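Long-range contacts in transcription antitermination protein NusB (Thermotoga maritima, PDB 1TZV), which probably takes part in transcription antitermination, binding the boxA sequence of ribosomal RNA operons so that the rRNA genes can be transcribed: residues S59-L64 against V84-T89; V102-A107 against I126-A131; R48-G53 against T89-F94. All coordinates share one frame; numbering follows the deposited sequence.

Contact 1: S59-L64 against V84-T89; sequences SMIDDL and VLRLAT
Asp62 and Arg86 join helix 58-66 to helix 79-94 by a two-pronged salt bridge. Arg86 presents its guanidinium side-on: NE donates to OD1 of Asp62 at 2.8 Å, almost straight, and NH1 donates to OD2 of Asp62, also at 2.8 Å. Carboxylate and guanidinium are nearly coplanar, with 14° between their planes. The NE bond uses the syn lone pair of OD1, while NH1 meets OD2 on its syn side, a little out of the carboxylate plane. With each oxygen held by its own nitrogen, the two bonds keep the flat groups nearly in one plane and oppose rotation of the carboxylate about CB-CG. The extended run of Arg86 from CG to NE carries the guanidinium across to the aspartate, and CG of Arg86 itself passes OD1 of Asp62 at 3.4 Å.

Beneath the ion pair the contact is apolar. With CG1 of Ile61 beside the backbone N (chi1 -72°), the other branch, CG2, is anti to that nitrogen and rests on the backbone of Arg86, 3.9 Å from its CA, and also touches Thr89. There CG2 of Thr89 lies 4.0 Å from CD2 of Leu64. OG1 of Thr89 is folded back along its own helix, where it donates to Leu85 O at 2.8 Å, and this leaves CG2 facing Ile61 and Leu64. That carbonyl also accepts from Thr89 N, and the two donors reach it from opposite faces of its plane.

Leu85, Ala88 and Thr89 also pack on helix 117-134, so helix 79-94 is covered on more than one side. The arrangement is a steeply crossed helix pair within the all-helical NusB fold, its two segments at 111°, with an apolar core contact bordered by a partly exposed ion pair.

Contact 2: V102-A107 against I126-A131; sequences VTIDEA and ILDRIA
Ala107 and Leu127 make the closest apolar contact between helices 100-114 and 117-134, with CB of Ala107 3.6 Å from CD1 of Leu127. The segments run nearly antiparallel, at 164°, with their axes 10.2 Å apart. Next to this pair, the side chains of Ile104 and Leu127 lie alongside each other, pointing opposite ways, CG1 of Ile104 lying 4.0 Å from CB of Leu127. The chain of Ile104 continues outward with CD1 anti to CA (chi2 178°), and this terminal methyl reaches CB of Ala131 at 4.0 Å. Isoleucine and leucine thus fill the space between two alanines, one on each helix. Helix 79-94 extends this core, with Val84 touching Ala107 and Ala88 touching Leu127.

The other side is more open and polar, though it includes one close approach. Partly exposed Asp128 crosses Ile104 at about a right angle, and its OD2 lies 3.4 Å from CD1 of Ile104, with CG2 of the same isoleucine slightly farther away. This is a van der Waals contact, in which the carboxylate borders the hydrocarbon. Exposed Asp105 stands on the same side, its OD2 6.9 Å from OD2 of Asp128; the two like charges may repel each other weakly.

Across these segments the attraction is therefore dispersion and the burial of aliphatic surface, with no polar pairing to fix their register, and the carboxylates of Asp105 and Asp128 lie at the margin.

Contact 3: R48-G53 against T89-F94; sequences RRYIRG and TYELLF
Segments 48-53 and 89-94, on helices 41-56 and 79-94, lie at 100° with their axes 10.5 Å apart, and Gly53 and Tyr90 bring the backbones nearest, 7.3 Å between their CA atoms. Tyr90 fills the gap: with CG anti to its backbone N, its ring reaches across to the opposite helix. CE1 of Tyr90 lies 3.6 Å from CA of Gly53, close enough that the ring packs directly on the glycine backbone. Across the ring from CE1, CE2 of Tyr90 meets Tyr50, sitting over one face of the Tyr50 ring, toward its rim, 3.7 Å from CG of Tyr50. The two rings are inclined at 58°, their centroids 5.1 Å apart.

Tyr50 is also held at its tip. Its OH donates to OE2 of Glu91 at 2.6 Å, approaching on the anti side and 29° out of the carboxylate plane. Ring and carboxylate stand almost perpendicular. Glu91 reaches the hydroxyl with an extended chain, and its OE2 also forms a salt bridge with Arg9 of helix 5-19, while OE1 is hydrogen-bonded to Thr103. The hydroxyl of Tyr90 is paired with Glu95, which also binds the guanidinium of Arg49; CG of Arg49 passes that hydroxyl at 4.1 Å.

The buried Glu91 carboxylate is thus bonded to Tyr50, Thr103 and Arg9, partners that would probably favour its ionised form, and this shared acid ties the aromatic packing of two helices to a polar network reaching two more.

Overall arrangement
Helix 79-94 is common to contacts 1 and 3, which share Thr89 and have centres about 9 Å apart. Contact 2 joins the two helices that follow it, 100-114 and 117-134, with its centre about 11 Å from that of contact 1 and 14 Å from that of contact 3. Along the chain, contact 1 is nested inside the loop closed by contact 3, and contact 2 comes after both. Packing such as Ile61 on Tyr90 and Ala88 on Leu127 connects neighbouring contacts, while Leu92 against Ala131 links contacts 2 and 3. Helix 79-94 is thus a central element of this all-helical protein, bringing earlier and later helices into one core.

Contact 1: S59-L64 against V84-T89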
loop_
_atom_site.group_PDB
_atom_site.type_symbol
_atom_site.label_atom_id
_atom_site.label_comp_id
_atom_site.label_asym_id
_atom_site.label_seq_id
_atom_site.Cartn_x
_atom_site.Cartn_y
_atom_site.Cartn_z
ATOM N N SER A 59 3.449 5.718 -11.566
ATOM C CA SER A 59 4.783 5.738 -12.161
ATOM C C SER A 59 5.835 6.229 -11.182
ATOM O O SER A 59 6.905 5.628 -11.058
ATOM C CB SER A 59 4.802 6.630 -13.407
ATOM O OG SER A 59 3.984 6.090 -14.425
ATOM N N MET A 60 5.549 7.333 -10.502
ATOM C CA MET A 60 6.497 7.882 -9.550
ATOM C C MET A 60 6.721 6.904 -8.390
ATOM O O MET A 60 7.840 6.718 -7.931
ATOM C CB MET A 60 5.986 9.237 -9.048
ATOM C CG MET A 60 6.832 9.884 -7.974
ATOM S SD MET A 60 6.374 9.256 -6.351
ATOM C CE MET A 60 4.887 10.144 -6.054
ATOM N N ILE A 61 5.649 6.268 -7.926
ATOM C CA ILE A 61 5.750 5.307 -6.820
ATOM C C ILE A 61 6.583 4.086 -7.238
ATOM O O ILE A 61 7.516 3.683 -6.525
ATOM C CB ILE A 61 4.330 4.876 -6.347
ATOM C CG1 ILE A 61 3.662 6.035 -5.610
ATOM C CG2 ILE A 61 4.405 3.660 -5.437
ATOM C CD1 ILE A 61 2.183 5.830 -5.407
ATOM N N ASP A 62 6.265 3.498 -8.390
ATOM C CA ASP A 62 7.008 2.331 -8.867
ATOM C C ASP A 62 8.481 2.670 -9.108
ATOM O O ASP A 62 9.370 1.904 -8.733
ATOM C CB ASP A 62 6.394 1.794 -10.170
ATOM C CG ASP A 62 5.132 1.000 -9.939
ATOM O OD1 ASP A 62 4.694 0.854 -8.775
ATOM O OD2 ASP A 62 4.556 0.498 -10.947
ATOM N N ASP A 63 8.724 3.821 -9.729
ATOM C CA ASP A 63 10.085 4.278 -10.013
ATOM C C ASP A 63 10.888 4.436 -8.727
ATOM O O ASP A 63 12.065 4.085 -8.669
ATOM C CB ASP A 63 10.027 5.603 -10.798
ATOM C CG ASP A 63 11.155 6.572 -10.437
ATOM O OD1 ASP A 63 11.716 7.188 -11.365
ATOM O OD2 ASP A 63 11.469 6.746 -9.241
ATOM N N LEU A 64 10.247 4.960 -7.692
ATOM C CA LEU A 64 10.914 5.165 -6.414
ATOM C C LEU A 64 11.242 3.806 -5.765
ATOM O O LEU A 64 12.366 3.579 -5.326
ATOM C CB LEU A 64 10.035 6.002 -5.480
ATOM C CG LEU A 64 10.605 6.233 -4.069
ATOM C CD1 LEU A 64 12.006 6.842 -4.143
ATOM C CD2 LEU A 64 9.672 7.125 -3.287
ATOM N N VAL A 84 1.946 -4.317 -1.775
ATOM C CA VAL A 84 2.148 -3.844 -0.408
ATOM C C VAL A 84 3.174 -2.692 -0.502
ATOM O O VAL A 84 3.005 -1.657 0.162
ATOM C CB VAL A 84 2.710 -4.953 0.510
ATOM C CG1 VAL A 84 3.284 -4.337 1.819
ATOM C CG2 VAL A 84 1.598 -5.922 0.852
ATOM N N LEU A 85 4.220 -2.832 -1.303
ATOM C CA LEU A 85 5.204 -1.758 -1.419
ATOM C C LEU A 85 4.582 -0.505 -2.022
ATOM O O LEU A 85 4.845 0.615 -1.564
ATOM C CB LEU A 85 6.421 -2.225 -2.228
ATOM C CG LEU A 85 7.303 -3.245 -1.492
ATOM C CD1 LEU A 85 8.382 -3.766 -2.452
ATOM C CD2 LEU A 85 7.965 -2.617 -0.253
ATOM N N ARG A 86 3.737 -0.651 -3.034
ATOM C CA ARG A 86 3.073 0.510 -3.635
ATOM C C ARG A 86 2.187 1.221 -2.609
ATOM O O ARG A 86 2.235 2.453 -2.462
ATOM C CB ARG A 86 2.193 0.096 -4.823
ATOM C CG ARG A 86 2.961 -0.262 -6.060
ATOM C CD ARG A 86 2.054 -0.996 -7.016
ATOM N NE ARG A 86 2.616 -0.981 -8.366
ATOM C CZ ARG A 86 2.171 -1.737 -9.367
ATOM N NH1 ARG A 86 2.716 -1.624 -10.571
ATOM N NH2 ARG A 86 1.221 -2.639 -9.144
ATOM N N LEU A 87 1.374 0.450 -1.903
ATOM C CA LEU A 87 0.454 0.983 -0.902
ATOM C C LEU A 87 1.187 1.706 0.231
ATOM O O LEU A 87 0.830 2.835 0.621
ATOM C CB LEU A 87 -0.404 -0.168 -0.347
ATOM C CG LEU A 87 -1.356 0.091 0.828
ATOM C CD1 LEU A 87 -2.163 1.358 0.610
ATOM C CD2 LEU A 87 -2.282 -1.110 0.976
ATOM N N ALA A 88 2.212 1.063 0.770
ATOM C CA ALA A 88 2.996 1.651 1.855
ATOM C C ALA A 88 3.761 2.892 1.402
ATOM O O ALA A 88 3.873 3.854 2.182
ATOM C CB ALA A 88 3.984 0.613 2.429
ATOM N N THR A 89 4.312 2.895 0.189
ATOM C CA THR A 89 5.058 4.058 -0.308
ATOM C C THR A 89 4.084 5.224 -0.478
ATOM O O THR A 89 4.391 6.365 -0.088
ATOM C CB THR A 89 5.785 3.705 -1.621
ATOM O OG1 THR A 89 6.739 2.677 -1.334
ATOM C CG2 THR A 89 6.563 4.915 -2.190
#

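Contact 2: V102-A107 against I126-A131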
loop_
_atom_site.group_PDB
_atom_site.type_symbol
_atom_site.label_atom_id
_atom_site.label_comp_id
_atom_site.label_asym_id
_atom_site.label_seq_id
_atom_site.Cartn_x
_atom_site.Cartn_y
_atom_site.Cartn_z
ATOM N N VAL A 102 3.981 3.120 11.910
ATOM C CA VAL A 102 2.677 2.507 11.678
ATOM C C VAL A 102 2.567 2.018 10.227
ATOM O O VAL A 102 2.125 0.889 9.956
ATOM C CB VAL A 102 1.527 3.496 11.992
ATOM C CG1 VAL A 102 0.214 2.962 11.490
ATOM C CG2 VAL A 102 1.437 3.715 13.495
ATOM N N THR A 103 2.981 2.844 9.282
ATOM C CA THR A 103 2.929 2.458 7.882
ATOM C C THR A 103 3.769 1.214 7.675
ATOM O O THR A 103 3.319 0.241 7.053
ATOM C CB THR A 103 3.459 3.584 6.990
ATOM O OG1 THR A 103 2.545 4.683 7.055
ATOM C CG2 THR A 103 3.597 3.111 5.532
ATOM N N ILE A 104 4.984 1.197 8.195
ATOM C CA ILE A 104 5.848 0.049 7.972
ATOM C C ILE A 104 5.348 -1.209 8.682
ATOM O O ILE A 104 5.252 -2.278 8.067
ATOM C CB ILE A 104 7.310 0.389 8.372
ATOM C CG1 ILE A 104 7.823 1.528 7.480
ATOM C CG2 ILE A 104 8.190 -0.844 8.259
ATOM C CD1 ILE A 104 9.237 1.968 7.810
ATOM N N ASP A 105 4.997 -1.098 9.953
ATOM C CA ASP A 105 4.522 -2.255 10.695
ATOM C C ASP A 105 3.270 -2.867 10.063
ATOM O O ASP A 105 3.148 -4.085 9.947
ATOM C CB ASP A 105 4.214 -1.886 12.159
ATOM C CG ASP A 105 5.466 -1.640 12.990
ATOM O OD1 ASP A 105 5.313 -1.285 14.181
ATOM O OD2 ASP A 105 6.588 -1.796 12.469
ATOM N N GLU A 106 2.322 -2.035 9.653
ATOM C CA GLU A 106 1.096 -2.554 9.052
ATOM C C GLU A 106 1.345 -3.175 7.688
ATOM O O GLU A 106 0.720 -4.170 7.324
ATOM C CB GLU A 106 0.055 -1.448 8.916
ATOM C CG GLU A 106 -0.486 -0.956 10.232
ATOM C CD GLU A 106 -0.924 -2.091 11.122
ATOM O OE1 GLU A 106 -1.608 -3.003 10.623
ATOM O OE2 GLU A 106 -0.591 -2.071 12.322
ATOM N N ALA A 107 2.267 -2.594 6.936
ATOM C CA ALA A 107 2.575 -3.100 5.599
ATOM C C ALA A 107 3.194 -4.497 5.775
ATOM O O ALA A 107 2.871 -5.432 5.039
ATOM C CB ALA A 107 3.557 -2.181 4.904
ATOM N N ILE A 126 13.026 -2.987 2.561
ATOM C CA ILE A 126 12.832 -1.986 1.525
ATOM C C ILE A 126 12.164 -0.734 2.086
ATOM O O ILE A 126 12.606 0.391 1.828
ATOM C CB ILE A 126 11.965 -2.527 0.379
ATOM C CG1 ILE A 126 12.663 -3.718 -0.270
ATOM C CG2 ILE A 126 11.698 -1.439 -0.647
ATOM C CD1 ILE A 126 11.897 -4.270 -1.411
ATOM N N LEU A 127 11.099 -0.917 2.848
ATOM C CA LEU A 127 10.403 0.236 3.406
ATOM C C LEU A 127 11.240 1.042 4.401
ATOM O O LEU A 127 11.120 2.274 4.429
ATOM C CB LEU A 127 9.080 -0.177 4.032
ATOM C CG LEU A 127 8.033 -0.701 3.028
ATOM C CD1 LEU A 127 6.813 -1.149 3.788
ATOM C CD2 LEU A 127 7.650 0.371 2.007
ATOM N N ASP A 128 12.073 0.390 5.210
ATOM C CA ASP A 128 12.918 1.138 6.150
ATOM C C ASP A 128 13.825 2.054 5.345
ATOM O O ASP A 128 14.047 3.215 5.722
ATOM C CB ASP A 128 13.800 0.203 6.991
ATOM C CG ASP A 128 13.075 -0.395 8.175
ATOM O OD1 ASP A 128 13.686 -1.271 8.829
ATOM O OD2 ASP A 128 11.922 -0.019 8.474
ATOM N N ARG A 129 14.361 1.550 4.238
ATOM C CA ARG A 129 15.249 2.331 3.389
ATOM C C ARG A 129 14.506 3.478 2.703
ATOM O O ARG A 129 14.999 4.611 2.645
ATOM C CB ARG A 129 15.942 1.409 2.370
ATOM C CG ARG A 129 16.990 0.481 3.008
ATOM C CD ARG A 129 17.336 -0.731 2.127
ATOM N NE ARG A 129 17.971 -0.346 0.870
ATOM C CZ ARG A 129 17.903 -1.036 -0.269
ATOM N NH1 ARG A 129 18.525 -0.585 -1.348
ATOM N NH2 ARG A 129 17.195 -2.159 -0.347
ATOM N N ILE A 130 13.314 3.219 2.182
ATOM C CA ILE A 130 12.553 4.283 1.540
ATOM C C ILE A 130 12.182 5.361 2.563
ATOM O O ILE A 130 12.297 6.560 2.277
ATOM C CB ILE A 130 11.250 3.745 0.894
ATOM C CG1 ILE A 130 11.598 2.857 -0.303
ATOM C CG2 ILE A 130 10.338 4.900 0.475
ATOM C CD1 ILE A 130 10.402 2.068 -0.846
ATOM N N ALA A 131 11.753 4.938 3.744
ATOM C CA ALA A 131 11.339 5.881 4.782
ATOM C C ALA A 131 12.478 6.755 5.287
ATOM O O ALA A 131 12.301 7.968 5.486
ATOM C CB ALA A 131 10.709 5.131 5.953
#

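Contact 3: R48-G53 against T89-F94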
loop_
_atom_site.group_PDB
_atom_site.type_symbol
_atom_site.label_atom_id
_atom_site.label_comp_id
_atom_site.label_asym_id
_atom_site.label_seq_id
_atom_site.Cartn_x
_atom_site.Cartn_y
_atom_site.Cartn_z
ATOM N N ARG A 48 -11.052 5.278 -1.045
ATOM C CA ARG A 48 -11.148 5.908 -2.362
ATOM C C ARG A 48 -9.987 6.895 -2.607
ATOM O O ARG A 48 -9.424 6.942 -3.711
ATOM C CB ARG A 48 -12.512 6.623 -2.511
ATOM C CG ARG A 48 -13.660 5.650 -2.622
ATOM C CD ARG A 48 -15.030 6.333 -2.475
ATOM N NE ARG A 48 -16.079 5.330 -2.584
ATOM C CZ ARG A 48 -17.234 5.369 -1.921
ATOM N NH1 ARG A 48 -18.119 4.398 -2.083
ATOM N NH2 ARG A 48 -17.490 6.378 -1.106
ATOM N N ARG A 49 -9.633 7.689 -1.598
ATOM C CA ARG A 49 -8.538 8.640 -1.736
ATOM C C ARG A 49 -7.222 7.870 -1.991
ATOM O O ARG A 49 -6.412 8.249 -2.853
ATOM C CB ARG A 49 -8.407 9.510 -0.473
ATOM C CG ARG A 49 -7.293 10.529 -0.572
ATOM C CD ARG A 49 -7.134 11.392 0.695
ATOM N NE ARG A 49 -6.703 10.613 1.854
ATOM C CZ ARG A 49 -7.518 10.198 2.817
ATOM N NH1 ARG A 49 -7.043 9.483 3.825
ATOM N NH2 ARG A 49 -8.806 10.515 2.791
ATOM N N TYR A 50 -7.006 6.805 -1.217
ATOM C CA TYR A 50 -5.810 5.968 -1.396
ATOM C C TYR A 50 -5.712 5.412 -2.823
ATOM O O TYR A 50 -4.680 5.542 -3.489
ATOM C CB TYR A 50 -5.821 4.767 -0.424
ATOM C CG TYR A 50 -5.184 4.982 0.941
ATOM C CD1 TYR A 50 -5.695 5.935 1.833
ATOM C CD2 TYR A 50 -4.099 4.199 1.360
ATOM C CE1 TYR A 50 -5.146 6.086 3.111
ATOM C CE2 TYR A 50 -3.545 4.354 2.634
ATOM C CZ TYR A 50 -4.077 5.286 3.499
ATOM O OH TYR A 50 -3.571 5.371 4.775
ATOM N N ILE A 51 -6.785 4.777 -3.277
ATOM C CA ILE A 51 -6.772 4.183 -4.613
ATOM C C ILE A 51 -6.557 5.240 -5.690
ATOM O O ILE A 51 -5.777 5.035 -6.617
ATOM C CB ILE A 51 -8.057 3.357 -4.840
ATOM C CG1 ILE A 51 -7.924 2.015 -4.103
ATOM C CG2 ILE A 51 -8.319 3.149 -6.338
ATOM C CD1 ILE A 51 -6.763 1.109 -4.600
ATOM N N ARG A 52 -7.209 6.394 -5.570
ATOM C CA ARG A 52 -6.999 7.425 -6.583
ATOM C C ARG A 52 -5.581 7.973 -6.511
ATOM O O ARG A 52 -4.976 8.264 -7.546
ATOM C CB ARG A 52 -8.035 8.536 -6.439
ATOM C CG ARG A 52 -9.389 8.076 -6.961
ATOM C CD ARG A 52 -10.476 9.122 -6.834
ATOM N NE ARG A 52 -10.274 10.282 -7.701
ATOM C CZ ARG A 52 -11.152 11.282 -7.788
ATOM N NH1 ARG A 52 -12.259 11.230 -7.064
ATOM N NH2 ARG A 52 -10.921 12.317 -8.581
ATOM N N GLY A 53 -5.046 8.082 -5.294
ATOM C CA GLY A 53 -3.691 8.576 -5.111
ATOM C C GLY A 53 -2.641 7.637 -5.675
ATOM O O GLY A 53 -1.646 8.064 -6.256
ATOM N N THR A 89 4.312 2.895 0.189
ATOM C CA THR A 89 5.058 4.058 -0.308
ATOM C C THR A 89 4.084 5.224 -0.478
ATOM O O THR A 89 4.391 6.365 -0.088
ATOM C CB THR A 89 5.785 3.705 -1.621
ATOM O OG1 THR A 89 6.739 2.677 -1.334
ATOM C CG2 THR A 89 6.563 4.915 -2.190
ATOM N N TYR A 90 2.900 4.960 -1.018
ATOM C CA TYR A 90 1.893 5.991 -1.161
ATOM C C TYR A 90 1.572 6.569 0.217
ATOM O O TYR A 90 1.538 7.789 0.410
ATOM C CB TYR A 90 0.606 5.404 -1.762
ATOM C CG TYR A 90 -0.568 6.341 -1.573
ATOM C CD1 TYR A 90 -0.706 7.498 -2.366
ATOM C CD2 TYR A 90 -1.445 6.172 -0.501
ATOM C CE1 TYR A 90 -1.678 8.458 -2.071
ATOM C CE2 TYR A 90 -2.420 7.133 -0.198
ATOM C CZ TYR A 90 -2.516 8.267 -0.988
ATOM O OH TYR A 90 -3.429 9.249 -0.659
ATOM N N GLU A 91 1.318 5.701 1.189
ATOM C CA GLU A 91 0.962 6.156 2.519
ATOM C C GLU A 91 2.095 6.967 3.156
ATOM O O GLU A 91 1.849 8.030 3.759
ATOM C CB GLU A 91 0.576 4.955 3.393
ATOM C CG GLU A 91 -0.028 5.358 4.712
ATOM C CD GLU A 91 -0.508 4.154 5.490
ATOM O OE1 GLU A 91 0.284 3.618 6.295
ATOM O OE2 GLU A 91 -1.654 3.735 5.292
ATOM N N LEU A 92 3.317 6.478 3.033
ATOM C CA LEU A 92 4.500 7.169 3.555
ATOM C C LEU A 92 4.613 8.600 2.995
ATOM O O LEU A 92 4.811 9.581 3.739
ATOM C CB LEU A 92 5.748 6.408 3.124
ATOM C CG LEU A 92 6.878 5.881 3.989
ATOM C CD1 LEU A 92 7.143 4.417 3.644
ATOM C CD2 LEU A 92 8.123 6.703 3.715
ATOM N N LEU A 93 4.483 8.732 1.682
ATOM C CA LEU A 93 4.643 10.028 1.035
ATOM C C LEU A 93 3.483 10.992 1.130
ATOM O O LEU A 93 3.696 12.204 1.281
ATOM C CB LEU A 93 4.933 9.824 -0.453
ATOM C CG LEU A 93 6.200 9.085 -0.851
ATOM C CD1 LEU A 93 6.143 8.786 -2.347
ATOM C CD2 LEU A 93 7.412 9.935 -0.492
ATOM N N PHE A 94 2.264 10.473 1.067
ATOM C CA PHE A 94 1.080 11.313 0.968
ATOM C C PHE A 94 0.089 11.406 2.093
ATOM O O PHE A 94 -0.718 12.344 2.131
ATOM C CB PHE A 94 0.326 10.909 -0.303
ATOM C CG PHE A 94 1.126 11.094 -1.556
ATOM C CD1 PHE A 94 1.313 12.364 -2.083
ATOM C CD2 PHE A 94 1.730 10.013 -2.191
ATOM C CE1 PHE A 94 2.089 12.554 -3.229
ATOM C CE2 PHE A 94 2.506 10.190 -3.334
ATOM C CZ PHE A 94 2.690 11.468 -3.853
#